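Local coordinates for glutamate receptor 1 (Adineta vaga, PDB 4IO5), which probably works as a glutamate-gated ion channel, this chain being its ligand-binding domain, here with alanine bound, at residues G13-V18 against P63-T68; I81-I86 against F207-P212; D104-I109 against M179-A184; I135-A140 against R154-L159. All coordinates share one frame; numbering follows the deposited sequence.

Interaction 1 (G13-V18 against P63-T68); sequences GVIESV and PNTSYT. With ALA (alanine), chain C.
Tyr-67 OH is held by two hydrogen bonds, with Asp-85 OD1 and Arg-162 NH2, and lies 3.4 Å from Ser-17 CB across the contact. With OG anti to the backbone N (chi1 -172°), Ser-17 turns its hydroxyl to the other carboxylate oxygen, Asp-85 OD2, and bonds to it. Two hydroxyls, one from each segment, are therefore tied to a single aspartate, although no hydrogen bond joins the segments directly.

The Tyr-67 ring is sandwiched. Ile-15 CD1 sits over the centre of one face, 3.9 Å from the ring centroid and 8° off the ring normal, a clean CH-pi contact. Ile-15 CG2 sits beyond the rim on that side, 3.7 Å from Tyr-67 CE2. On the opposite face lies the CB methyl of the bound alanine, 3.5 Å above the plane. The ring is thus a wall of the agonist pocket, as in AMPA and kainate receptors, where a tyrosine probably takes the same place. Segment 13-18 leaves strand 9-14 of the parallel sheet, and segment 63-68 leads into helix 67-75; both lie on the first lobe of a clamshell of the periplasmic-binding-protein type. Ser-66 is the N-cap of that helix, its OG bonded to Gly-69 N. Ile-15 CD1 also packs on the loop before the helix, 3.7 Å from Thr-65 O.

Interaction 2 (I81-I86 against F207-P212); sequences IAIGDI and FGIVTP. With ALA (alanine), chain C.
The Phe-207 ring carries Asp-85 on one face. Asp-85 CA stands 3.7 Å above the plane over the ring centre, and Asp-85 CB lies 4.0 Å from the ring centroid, a CH-pi contact. Ile-86 O, Gly-84 O and the N of the bound alanine approach the ring obliquely. Phe-207 CG is anti to the carbonyl carbon (chi1 -66°), which carries the ring back under the Asp-85 turn.

The backbones are paired beside it. Ala-82 and Val-210 form an antiparallel hydrogen-bonded pair, a single bridge. Val-210 N gives to Ala-82 O at 2.9 Å in the carbonyl plane, and Ala-82 N gives to Val-210 O at 3.0 Å. Further on, Gly-208 N reaches Ile-86 O at 3.2 Å. In between, water 1 accepts from Gly-84 N and donates weakly to Gly-208 O.

Ile-83 and Ile-209 lie side by side and point the same way, with Ile-83 CG1 3.8 Å from Ile-209 CG2. Helix 40-52 packs on this pair. Ile-86 CG2 meets Val-210 CG2 at 3.9 Å, the two side chains at about a right angle, and helix 67-75 packs on both.

Asp-85 is the centre of an inverse gamma turn. This leaves its carbonyl to accept the alanine ammonium, ALA N to Asp-85 O at 2.8 Å, while Asp-85 OD2 forms a salt bridge with Arg-162. A backbone carbonyl receiving the ligand's amino group is characteristic of the agonist site of ionotropic glutamate receptors.

Interaction 3 (D104-I109 against M179-A184); sequences DNSMRI and MDIGTA. With ALA (alanine), chain C.
Segments 104-109 and 179-184 run antiparallel for two pairs, and segment 179-184 then turns into helix 181-190. Arg-108 and Met-179 are the hydrogen-bonded pair: Arg-108 N gives to Met-179 O at 2.8 Å, almost straight at 173°, and Met-179 N gives to Arg-108 O. Met-107 and Asp-180 follow as a non-hydrogen-bonded pair. Ile-181 N, at the start of the helix, still reaches back to Ser-106 O at 2.8 Å. This strand-to-helix junction belongs to the mixed sheet of the second lobe of the binding-protein fold.

Asp-180 is at the N-cap position, but its carboxylate makes no capping bond and serves the ligand instead. Asp-180 OD2 accepts from the N of the bound alanine at 2.7 Å. Asn-105 ND2 grips the other oxygen, Asp-180 OD1, at 3.0 Å. It comes from above the carboxylate plane, 76° out of it, with the amide and carboxylate planes perpendicular. Asn-105 is thus a second-shell residue that probably helps to position Asp-180, and its ND2 is also bonded to Ser-205 OG. A leucine in its place would probably leave Asp-180 OD1 without this donor and the carboxylate freer to turn away from the ligand.

Nearer the Arg-108 end, Arg-108 CD packs on Ile-181 CD1 at 3.9 Å, while Arg-108 NH2 goes to Gly-199 O. Water 2 joins the segments too: it donates to Asn-105 OD1 at 2.6 Å and accepts from Gly-182 N.

Interaction 4 (I135-A140 against R154-L159); sequences IRIGTA and RNFYPL. With ALA (alanine), chain C.
Ile-135 lays its CB over the rim of the Phe-156 ring, 3.5 Å above the plane. Phe-156 CG stands between its own backbone N and carbonyl carbon (chi1 56°), and this rotation sends the ring in beneath the strand. Ile-135 CG1 then rests on Phe-156 CB at 3.6 Å. Ile-137 CG2 comes in at the edge of the ring, 4.2 Å from Phe-156 CE1. With the ring cut back to an alanine here, a gap is likely to open under Ile-135, and Ile-137 CG2 would lose its ring neighbour. Tyr-145 of helix 140-148 meets the Phe-156 ring edge-to-face.

On the other side of the sheet, Arg-136 CG touches Leu-159 CB at 3.8 Å. The arginine chain bends at chi3 (-76°), and its NH2 makes a weak bond to Phe-178 O.

The backbones are parallel strands of a beta-alpha-beta unit around helix 140-148. Ile-135 N gives to Tyr-157 O, Leu-159 N to Ile-135 O, and Ile-137 N to Leu-159 O. Arg-136 to Thr-139 form a type II beta turn, with Gly-138 at positive phi. Thr-139 is the N-cap: its OG1 donates to Arg-136 O at 2.8 Å and also makes a weak bond with Glu-142 N. The strand pairing and the cap probably help to set the first helical N-H, that of Ala-140, to donate to OXT of the bound alanine at 2.9 Å, where the helix end would probably favour the carboxylate's negative charge.

From the N terminus, interaction 1 closes first, bringing strand 9-14 to the start of helix 67-75. It is complete before interaction 2 opens at strand 81-82. Interaction 2 makes the longest closure, to strand 200-211. Interaction 3 lies wholly within that span, and interaction 4 within interaction 3. None of the four cross. Interactions 1 and 2 meet in the parallel sheet, where strands 9-14 and 81-82 are neighbours. Interactions 3 and 4 share the mixed sheet, through strands 176-180 and 133-136. Strand 200-211 carries interaction 2 into that same sheet beside strand 103-112. All four converge on the bound alanine.

Interaction 1 (G13-V18 against P63-T68)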
loop_
_atom_site.group_PDB
_atom_site.type_symbol
_atom_site.label_atom_id
_atom_site.label_comp_id
_atom_site.label_asym_id
_atom_site.label_seq_id
_atom_site.Cartn_x
_atom_site.Cartn_y
_atom_site.Cartn_z
ATOM N N GLY A 13 -6.111 14.044 15.656
ATOM C CA GLY A 13 -5.796 15.205 14.845
ATOM C C GLY A 13 -6.231 14.983 13.391
ATOM O O GLY A 13 -6.029 13.913 12.836
ATOM N N VAL A 14 -6.892 15.977 12.818
ATOM C CA VAL A 14 -7.322 15.938 11.423
ATOM C C VAL A 14 -6.877 17.250 10.806
ATOM O O VAL A 14 -6.560 18.215 11.527
ATOM C CB VAL A 14 -8.849 15.707 11.255
ATOM C CG1 VAL A 14 -9.244 14.356 11.866
ATOM C CG2 VAL A 14 -9.650 16.847 11.887
ATOM N N ILE A 15 -6.780 17.269 9.479
ATOM C CA ILE A 15 -6.224 18.420 8.740
ATOM C C ILE A 15 -7.078 18.682 7.500
ATOM O O ILE A 15 -7.470 17.761 6.789
ATOM C CB ILE A 15 -4.746 18.177 8.402
ATOM C CG1 ILE A 15 -4.107 19.375 7.684
ATOM C CG2 ILE A 15 -4.578 16.950 7.527
ATOM C CD1 ILE A 15 -2.587 19.295 7.663
ATOM N N GLU A 16 -7.424 19.951 7.272
ATOM C CA GLU A 16 -8.321 20.309 6.177
ATOM C C GLU A 16 -7.783 19.919 4.802
ATOM O O GLU A 16 -6.653 20.268 4.419
ATOM C CB GLU A 16 -8.658 21.815 6.212
ATOM C CG GLU A 16 -9.663 22.240 5.152
ATOM C CD GLU A 16 -10.038 23.714 5.236
ATOM O OE1 GLU A 16 -9.684 24.366 6.247
ATOM O OE2 GLU A 16 -10.710 24.216 4.299
ATOM N N SER A 17 -8.603 19.189 4.065
ATOM C CA SER A 17 -8.248 18.682 2.743
ATOM C C SER A 17 -9.478 18.069 2.105
ATOM O O SER A 17 -9.846 16.946 2.414
ATOM C CB SER A 17 -7.154 17.615 2.806
ATOM O OG SER A 17 -6.731 17.295 1.494
ATOM N N VAL A 18 -10.159 18.814 1.238
ATOM C CA VAL A 18 -11.396 18.278 0.674
ATOM C C VAL A 18 -11.054 17.153 -0.292
ATOM O O VAL A 18 -10.096 17.291 -1.070
ATOM C CB VAL A 18 -12.229 19.405 -0.022
ATOM C CG1 VAL A 18 -12.457 20.538 0.943
ATOM C CG2 VAL A 18 -11.535 19.913 -1.246
ATOM N N PRO A 63 -5.279 26.451 11.082
ATOM C CA PRO A 63 -5.331 26.700 9.634
ATOM C C PRO A 63 -3.999 26.584 8.900
ATOM O O PRO A 63 -3.936 26.053 7.790
ATOM C CB PRO A 63 -5.824 28.145 9.550
ATOM C CG PRO A 63 -6.578 28.354 10.799
ATOM C CD PRO A 63 -5.859 27.566 11.847
ATOM N N ASN A 64 -2.920 27.079 9.473
ATOM C CA ASN A 64 -1.704 27.092 8.657
ATOM C C ASN A 64 -0.846 25.818 8.745
ATOM O O ASN A 64 0.198 25.703 8.092
ATOM C CB ASN A 64 -0.907 28.358 8.937
ATOM C CG ASN A 64 -1.607 29.591 8.401
ATOM O OD1 ASN A 64 -2.203 29.556 7.312
ATOM N ND2 ASN A 64 -1.568 30.681 9.169
ATOM N N THR A 65 -1.333 24.850 9.509
ATOM C CA THR A 65 -0.586 23.629 9.808
ATOM C C THR A 65 -0.163 22.869 8.544
ATOM O O THR A 65 -0.982 22.625 7.667
ATOM C CB THR A 65 -1.443 22.711 10.682
ATOM O OG1 THR A 65 -1.735 23.379 11.922
ATOM C CG2 THR A 65 -0.718 21.388 10.992
ATOM N N SER A 66 1.117 22.507 8.450
ATOM C CA SER A 66 1.568 21.681 7.342
ATOM C C SER A 66 1.424 20.218 7.717
ATOM O O SER A 66 1.190 19.871 8.892
ATOM C CB SER A 66 3.028 21.953 6.995
ATOM O OG SER A 66 3.895 21.515 8.021
ATOM N N TYR A 67 1.579 19.353 6.719
ATOM C CA TYR A 67 1.530 17.932 6.974
ATOM C C TYR A 67 2.693 17.491 7.875
ATOM O O TYR A 67 2.517 16.697 8.818
ATOM C CB TYR A 67 1.455 17.175 5.645
ATOM C CG TYR A 67 0.045 17.206 5.115
ATOM C CD1 TYR A 67 -0.422 18.292 4.425
ATOM C CD2 TYR A 67 -0.824 16.141 5.333
ATOM C CE1 TYR A 67 -1.742 18.355 3.959
ATOM C CE2 TYR A 67 -2.147 16.190 4.890
ATOM C CZ TYR A 67 -2.601 17.303 4.179
ATOM O OH TYR A 67 -3.905 17.366 3.697
ATOM N N THR A 68 3.893 17.987 7.594
ATOM C CA THR A 68 4.995 17.693 8.497
ATOM C C THR A 68 4.708 18.269 9.872
ATOM O O THR A 68 5.044 17.656 10.890
ATOM C CB THR A 68 6.312 18.276 7.996
ATOM O OG1 THR A 68 6.669 17.614 6.788
ATOM C CG2 THR A 68 7.404 18.058 9.058
HETATM N N ALA C . -0.133 13.669 1.426
HETATM C CA ALA C . 0.773 14.819 1.491
HETATM C C ALA C . 1.683 14.726 2.685
HETATM O O ALA C . 1.427 13.884 3.583
HETATM C CB ALA C . -0.027 16.107 1.532
HETATM O OXT ALA C . 2.673 15.463 2.798
#

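Interaction 2 (I81-I86 against F207-P212)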
loop_
_atom_site.group_PDB
_atom_site.type_symbol
_atom_site.label_atom_id
_atom_site.label_comp_id
_atom_site.label_asym_id
_atom_site.label_seq_id
_atom_site.Cartn_x
_atom_site.Cartn_y
_atom_site.Cartn_z
ATOM N N ILE A 81 -3.506 10.110 17.878
ATOM C CA ILE A 81 -3.334 9.640 16.509
ATOM C C ILE A 81 -3.676 10.817 15.573
ATOM O O ILE A 81 -4.304 11.806 15.987
ATOM C CB ILE A 81 -4.189 8.395 16.164
ATOM C CG1 ILE A 81 -5.680 8.709 16.252
ATOM C CG2 ILE A 81 -3.793 7.202 17.013
ATOM C CD1 ILE A 81 -6.611 7.601 15.819
ATOM N N ALA A 82 -3.238 10.740 14.320
ATOM C CA ALA A 82 -3.683 11.683 13.308
ATOM C C ALA A 82 -4.144 10.929 12.063
ATOM O O ALA A 82 -3.469 10.022 11.570
ATOM C CB ALA A 82 -2.581 12.700 12.974
ATOM N N ILE A 83 -5.321 11.292 11.576
ATOM C CA ILE A 83 -5.922 10.624 10.437
ATOM C C ILE A 83 -6.140 11.622 9.310
ATOM O O ILE A 83 -6.761 12.671 9.497
ATOM C CB ILE A 83 -7.245 9.977 10.781
ATOM C CG1 ILE A 83 -7.052 9.016 11.967
ATOM C CG2 ILE A 83 -7.741 9.213 9.604
ATOM C CD1 ILE A 83 -8.331 8.407 12.473
ATOM N N GLY A 84 -5.631 11.290 8.128
ATOM C CA GLY A 84 -5.872 12.122 6.976
ATOM C C GLY A 84 -5.175 11.574 5.756
ATOM O O GLY A 84 -4.765 10.393 5.712
ATOM N N ASP A 85 -5.035 12.440 4.764
ATOM C CA ASP A 85 -4.276 12.128 3.551
ATOM C C ASP A 85 -2.807 12.371 3.837
ATOM O O ASP A 85 -2.189 13.279 3.265
ATOM C CB ASP A 85 -4.766 12.945 2.329
ATOM C CG ASP A 85 -4.912 14.438 2.597
ATOM O OD1 ASP A 85 -5.012 14.852 3.778
ATOM O OD2 ASP A 85 -5.016 15.195 1.595
ATOM N N ILE A 86 -2.272 11.553 4.750
ATOM C CA ILE A 86 -0.935 11.745 5.283
ATOM C C ILE A 86 -0.001 10.662 4.699
ATOM O O ILE A 86 -0.159 9.455 4.966
ATOM C CB ILE A 86 -0.932 11.732 6.821
ATOM C CG1 ILE A 86 -1.923 12.748 7.373
ATOM C CG2 ILE A 86 0.426 11.958 7.344
ATOM C CD1 ILE A 86 -2.289 12.459 8.813
ATOM N N PHE A 207 -0.985 6.221 2.245
ATOM C CA PHE A 207 -1.462 7.018 3.391
ATOM C C PHE A 207 -1.621 6.086 4.582
ATOM O O PHE A 207 -2.148 4.975 4.440
ATOM C CB PHE A 207 -2.808 7.651 3.145
ATOM C CG PHE A 207 -2.830 8.689 2.075
ATOM C CD1 PHE A 207 -1.709 9.446 1.767
ATOM C CD2 PHE A 207 -3.995 8.950 1.407
ATOM C CE1 PHE A 207 -1.775 10.423 0.766
ATOM C CE2 PHE A 207 -4.059 9.923 0.412
ATOM C CZ PHE A 207 -2.950 10.647 0.092
ATOM N N GLY A 208 -1.210 6.551 5.750
ATOM C CA GLY A 208 -1.335 5.793 6.973
ATOM C C GLY A 208 -1.804 6.689 8.107
ATOM O O GLY A 208 -1.614 7.909 8.073
ATOM N N ILE A 209 -2.436 6.092 9.115
ATOM C CA ILE A 209 -2.759 6.820 10.351
ATOM C C ILE A 209 -1.501 6.939 11.199
ATOM O O ILE A 209 -0.769 5.974 11.407
ATOM C CB ILE A 209 -3.899 6.059 11.134
ATOM C CG1 ILE A 209 -5.171 6.062 10.281
ATOM C CG2 ILE A 209 -4.121 6.659 12.520
ATOM C CD1 ILE A 209 -6.321 5.249 10.941
ATOM N N VAL A 210 -1.214 8.174 11.634
ATOM C CA VAL A 210 -0.026 8.469 12.411
ATOM C C VAL A 210 -0.292 8.076 13.860
ATOM O O VAL A 210 -1.319 8.437 14.424
ATOM C CB VAL A 210 0.305 9.960 12.393
ATOM C CG1 VAL A 210 1.626 10.242 13.123
ATOM C CG2 VAL A 210 0.395 10.464 10.977
ATOM N N THR A 211 0.640 7.347 14.446
ATOM C CA THR A 211 0.555 6.984 15.847
ATOM C C THR A 211 1.911 7.242 16.511
ATOM O O THR A 211 2.912 7.420 15.846
ATOM C CB THR A 211 0.178 5.517 16.037
ATOM O OG1 THR A 211 1.303 4.665 15.814
ATOM C CG2 THR A 211 -0.924 5.084 15.098
ATOM N N PRO A 212 1.958 7.210 17.844
ATOM C CA PRO A 212 3.272 7.246 18.460
ATOM C C PRO A 212 4.104 6.012 18.122
ATOM O O PRO A 212 3.568 4.943 17.863
ATOM C CB PRO A 212 2.941 7.250 19.957
ATOM C CG PRO A 212 1.556 7.814 20.023
ATOM C CD PRO A 212 0.878 7.254 18.853
HETATM N N ALA C . -0.133 13.669 1.426
HETATM C CA ALA C . 0.773 14.819 1.491
HETATM C C ALA C . 1.683 14.726 2.685
HETATM O O ALA C . 1.427 13.884 3.583
HETATM C CB ALA C . -0.027 16.107 1.532
HETATM O OXT ALA C . 2.673 15.463 2.798
HETATM O O HOH W 1 -4.321 8.815 7.887
#

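Interaction 3 (D104-I109 against M179-A184)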
loop_
_atom_site.group_PDB
_atom_site.type_symbol
_atom_site.label_atom_id
_atom_site.label_comp_id
_atom_site.label_asym_id
_atom_site.label_seq_id
_atom_site.Cartn_x
_atom_site.Cartn_y
_atom_site.Cartn_z
ATOM N N ASP A 104 -3.626 3.563 -1.136
ATOM C CA ASP A 104 -2.466 3.809 -1.949
ATOM C C ASP A 104 -2.463 5.285 -2.337
ATOM O O ASP A 104 -3.426 6.011 -2.097
ATOM C CB ASP A 104 -2.432 2.902 -3.195
ATOM C CG ASP A 104 -3.647 3.065 -4.099
ATOM O OD1 ASP A 104 -4.402 4.046 -3.957
ATOM O OD2 ASP A 104 -3.841 2.193 -4.975
ATOM N N ASN A 105 -1.369 5.733 -2.916
ATOM C CA ASN A 105 -1.261 7.130 -3.319
ATOM C C ASN A 105 -0.175 7.276 -4.346
ATOM O O ASN A 105 0.724 6.435 -4.440
ATOM C CB ASN A 105 -0.922 8.010 -2.095
ATOM C CG ASN A 105 -0.875 9.507 -2.428
ATOM O OD1 ASN A 105 -1.824 10.058 -3.010
ATOM N ND2 ASN A 105 0.244 10.168 -2.069
ATOM N N SER A 106 -0.266 8.364 -5.091
ATOM C CA SER A 106 0.809 8.822 -5.959
ATOM C C SER A 106 0.539 10.288 -6.240
ATOM O O SER A 106 -0.516 10.798 -5.876
ATOM C CB SER A 106 0.809 8.042 -7.274
ATOM O OG SER A 106 -0.466 8.140 -7.902
ATOM N N MET A 107 1.472 10.962 -6.903
ATOM C CA MET A 107 1.304 12.383 -7.180
ATOM C C MET A 107 1.208 12.623 -8.652
ATOM O O MET A 107 1.670 11.818 -9.450
ATOM C CB MET A 107 2.450 13.210 -6.606
ATOM C CG MET A 107 2.509 13.183 -5.088
ATOM S SD MET A 107 3.610 14.437 -4.377
ATOM C CE MET A 107 5.105 13.472 -4.233
ATOM N N ARG A 108 0.548 13.719 -8.988
ATOM C CA ARG A 108 0.529 14.230 -10.357
ATOM C C ARG A 108 0.897 15.702 -10.398
ATOM O O ARG A 108 0.956 16.392 -9.385
ATOM C CB ARG A 108 -0.831 13.965 -10.999
ATOM C CG ARG A 108 -1.112 12.460 -10.988
ATOM C CD ARG A 108 -2.074 12.023 -12.019
ATOM N NE ARG A 108 -1.647 12.358 -13.368
ATOM C CZ ARG A 108 -2.492 12.429 -14.386
ATOM N NH1 ARG A 108 -3.779 12.187 -14.169
ATOM N NH2 ARG A 108 -2.058 12.741 -15.608
ATOM N N ILE A 109 1.243 16.146 -11.607
ATOM C CA ILE A 109 1.524 17.539 -11.896
ATOM C C ILE A 109 0.200 18.247 -12.168
ATOM O O ILE A 109 -0.597 17.790 -13.005
ATOM C CB ILE A 109 2.404 17.661 -13.152
ATOM C CG1 ILE A 109 3.696 16.859 -12.966
ATOM C CG2 ILE A 109 2.665 19.134 -13.460
ATOM C CD1 ILE A 109 4.610 16.811 -14.203
ATOM N N MET A 179 0.615 17.363 -6.701
ATOM C CA MET A 179 -0.532 17.117 -5.857
ATOM C C MET A 179 -0.840 15.629 -5.835
ATOM O O MET A 179 -0.770 14.959 -6.868
ATOM C CB MET A 179 -1.751 17.874 -6.355
ATOM C CG MET A 179 -2.882 17.940 -5.399
ATOM S SD MET A 179 -4.145 19.157 -5.941
ATOM C CE MET A 179 -5.301 18.868 -4.641
ATOM N N ASP A 180 -1.198 15.119 -4.657
ATOM C CA ASP A 180 -1.682 13.746 -4.547
ATOM C C ASP A 180 -2.842 13.521 -5.498
ATOM O O ASP A 180 -3.696 14.383 -5.660
ATOM C CB ASP A 180 -2.201 13.427 -3.138
ATOM C CG ASP A 180 -1.138 13.429 -2.067
ATOM O OD1 ASP A 180 0.077 13.170 -2.337
ATOM O OD2 ASP A 180 -1.549 13.679 -0.899
ATOM N N ILE A 181 -2.894 12.335 -6.084
ATOM C CA ILE A 181 -3.826 12.059 -7.164
ATOM C C ILE A 181 -5.303 12.066 -6.752
ATOM O O ILE A 181 -6.165 12.522 -7.539
ATOM C CB ILE A 181 -3.471 10.700 -7.806
ATOM C CG1 ILE A 181 -4.272 10.471 -9.080
ATOM C CG2 ILE A 181 -3.650 9.574 -6.800
ATOM C CD1 ILE A 181 -3.806 9.234 -9.848
ATOM N N GLY A 182 -5.621 11.560 -5.560
ATOM C CA GLY A 182 -7.024 11.461 -5.158
ATOM C C GLY A 182 -7.633 12.843 -5.023
ATOM O O GLY A 182 -8.670 13.161 -5.624
ATOM N N THR A 183 -6.996 13.688 -4.230
ATOM C CA THR A 183 -7.466 15.065 -4.094
ATOM C C THR A 183 -7.252 15.899 -5.372
ATOM O O THR A 183 -8.058 16.756 -5.683
ATOM C CB THR A 183 -6.817 15.768 -2.905
ATOM O OG1 THR A 183 -5.390 15.581 -2.939
ATOM C CG2 THR A 183 -7.384 15.212 -1.593
ATOM N N ALA A 184 -6.183 15.637 -6.127
ATOM C CA ALA A 184 -5.996 16.392 -7.381
ATOM C C ALA A 184 -7.131 16.113 -8.366
ATOM O O ALA A 184 -7.646 17.032 -9.025
ATOM C CB ALA A 184 -4.666 16.058 -8.006
HETATM N N ALA C . -0.133 13.669 1.426
HETATM C CA ALA C . 0.773 14.819 1.491
HETATM C C ALA C . 1.683 14.726 2.685
HETATM O O ALA C . 1.427 13.884 3.583
HETATM C CB ALA C . -0.027 16.107 1.532
HETATM O OXT ALA C . 2.673 15.463 2.798
HETATM O O HOH W 2 -4.438 9.932 -3.341
#

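Interaction 4 (I135-A140 against R154-L159)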
loop_
_atom_site.group_PDB
_atom_site.type_symbol
_atom_site.label_atom_id
_atom_site.label_comp_id
_atom_site.label_asym_id
_atom_site.label_seq_id
_atom_site.Cartn_x
_atom_site.Cartn_y
_atom_site.Cartn_z
ATOM N N ILE A 135 5.683 24.699 -4.799
ATOM C CA ILE A 135 5.749 23.512 -3.959
ATOM C C ILE A 135 5.259 23.852 -2.557
ATOM O O ILE A 135 5.720 24.784 -1.960
ATOM C CB ILE A 135 7.177 22.951 -3.849
ATOM C CG1 ILE A 135 7.667 22.478 -5.223
ATOM C CG2 ILE A 135 7.221 21.792 -2.849
ATOM C CD1 ILE A 135 7.012 21.263 -5.706
ATOM N N ARG A 136 4.290 23.100 -2.054
ATOM C CA ARG A 136 3.786 23.331 -0.702
ATOM C C ARG A 136 4.804 22.804 0.310
ATOM O O ARG A 136 5.155 21.624 0.310
ATOM C CB ARG A 136 2.408 22.663 -0.509
ATOM C CG ARG A 136 1.259 23.442 -1.105
ATOM C CD ARG A 136 -0.066 22.682 -1.098
ATOM N NE ARG A 136 -0.067 21.664 -2.155
ATOM C CZ ARG A 136 -0.317 20.369 -1.989
ATOM N NH1 ARG A 136 -0.627 19.862 -0.782
ATOM N NH2 ARG A 136 -0.273 19.574 -3.062
ATOM N N ILE A 137 5.274 23.690 1.181
ATOM C CA ILE A 137 6.287 23.313 2.147
ATOM C C ILE A 137 5.705 22.321 3.149
ATOM O O ILE A 137 4.487 22.341 3.413
ATOM C CB ILE A 137 6.888 24.536 2.864
ATOM C CG1 ILE A 137 5.850 25.237 3.723
ATOM C CG2 ILE A 137 7.496 25.517 1.828
ATOM C CD1 ILE A 137 6.484 26.002 4.858
ATOM N N GLY A 138 6.547 21.406 3.619
ATOM C CA GLY A 138 6.117 20.424 4.625
ATOM C C GLY A 138 5.203 19.359 4.070
ATOM O O GLY A 138 4.387 18.811 4.791
ATOM N N THR A 139 5.302 19.088 2.771
ATOM C CA THR A 139 4.584 17.994 2.161
ATOM C C THR A 139 5.578 17.023 1.528
ATOM O O THR A 139 6.762 17.368 1.287
ATOM C CB THR A 139 3.611 18.422 1.043
ATOM O OG1 THR A 139 4.342 19.017 -0.044
ATOM C CG2 THR A 139 2.580 19.400 1.536
ATOM N N ALA A 140 5.075 15.835 1.214
ATOM C CA ALA A 140 5.905 14.841 0.526
ATOM C C ALA A 140 6.369 15.359 -0.830
ATOM O O ALA A 140 7.440 14.987 -1.299
ATOM C CB ALA A 140 5.151 13.510 0.371
ATOM N N ARG A 154 16.666 24.425 -2.299
ATOM C CA ARG A 154 15.332 24.905 -1.993
ATOM C C ARG A 154 14.981 26.076 -2.906
ATOM O O ARG A 154 14.793 27.191 -2.437
ATOM C CB ARG A 154 15.268 25.309 -0.528
ATOM C CG ARG A 154 15.693 24.150 0.382
ATOM C CD ARG A 154 15.792 24.494 1.865
ATOM N NE ARG A 154 16.362 23.373 2.619
ATOM C CZ ARG A 154 15.673 22.300 3.013
ATOM N NH1 ARG A 154 14.384 22.188 2.740
ATOM N NH2 ARG A 154 16.282 21.331 3.692
ATOM N N ASN A 155 14.846 25.783 -4.198
ATOM C CA ASN A 155 14.754 26.822 -5.213
ATOM C C ASN A 155 13.435 26.817 -5.980
ATOM O O ASN A 155 13.253 27.580 -6.937
ATOM C CB ASN A 155 15.948 26.747 -6.177
ATOM C CG ASN A 155 15.985 25.460 -6.963
ATOM O OD1 ASN A 155 15.063 24.641 -6.892
ATOM N ND2 ASN A 155 17.066 25.251 -7.696
ATOM N N PHE A 156 12.505 25.974 -5.533
ATOM C CA PHE A 156 11.120 26.056 -5.966
ATOM C C PHE A 156 10.471 27.331 -5.440
ATOM O O PHE A 156 11.026 27.992 -4.575
ATOM C CB PHE A 156 10.334 24.846 -5.449
ATOM C CG PHE A 156 10.396 24.666 -3.955
ATOM C CD1 PHE A 156 9.587 25.410 -3.121
ATOM C CD2 PHE A 156 11.252 23.750 -3.401
ATOM C CE1 PHE A 156 9.630 25.240 -1.740
ATOM C CE2 PHE A 156 11.303 23.572 -2.020
ATOM C CZ PHE A 156 10.502 24.330 -1.192
ATOM N N TYR A 157 9.294 27.662 -5.980
ATOM C CA TYR A 157 8.424 28.711 -5.433
ATOM C C TYR A 157 7.568 28.216 -4.267
ATOM O O TYR A 157 6.713 27.350 -4.441
ATOM C CB TYR A 157 7.478 29.216 -6.521
ATOM C CG TYR A 157 6.669 30.404 -6.098
ATOM C CD1 TYR A 157 5.533 30.261 -5.324
ATOM C CD2 TYR A 157 7.048 31.694 -6.475
ATOM C CE1 TYR A 157 4.802 31.337 -4.933
ATOM C CE2 TYR A 157 6.303 32.787 -6.092
ATOM C CZ TYR A 157 5.190 32.605 -5.332
ATOM O OH TYR A 157 4.446 33.678 -4.948
ATOM N N PRO A 158 7.763 28.783 -3.067
ATOM C CA PRO A 158 7.188 28.188 -1.842
ATOM C C PRO A 158 5.697 28.479 -1.676
ATOM O O PRO A 158 5.259 29.592 -1.922
ATOM C CB PRO A 158 7.974 28.867 -0.728
ATOM C CG PRO A 158 8.316 30.233 -1.358
ATOM C CD PRO A 158 8.623 29.946 -2.777
ATOM N N LEU A 159 4.916 27.479 -1.291
ATOM C CA LEU A 159 3.478 27.679 -1.088
ATOM C C LEU A 159 3.092 27.235 0.299
ATOM O O LEU A 159 3.521 26.173 0.756
ATOM C CB LEU A 159 2.664 26.881 -2.102
ATOM C CG LEU A 159 2.950 27.146 -3.572
ATOM C CD1 LEU A 159 2.350 25.992 -4.405
ATOM C CD2 LEU A 159 2.366 28.507 -3.978
HETATM N N ALA C . -0.133 13.669 1.426
HETATM C CA ALA C . 0.773 14.819 1.491
HETATM C C ALA C . 1.683 14.726 2.685
HETATM O O ALA C . 1.427 13.884 3.583
HETATM C CB ALA C . -0.027 16.107 1.532
HETATM O OXT ALA C . 2.673 15.463 2.798
HETATM O O HOH W 3 2.751 24.354 3.006
#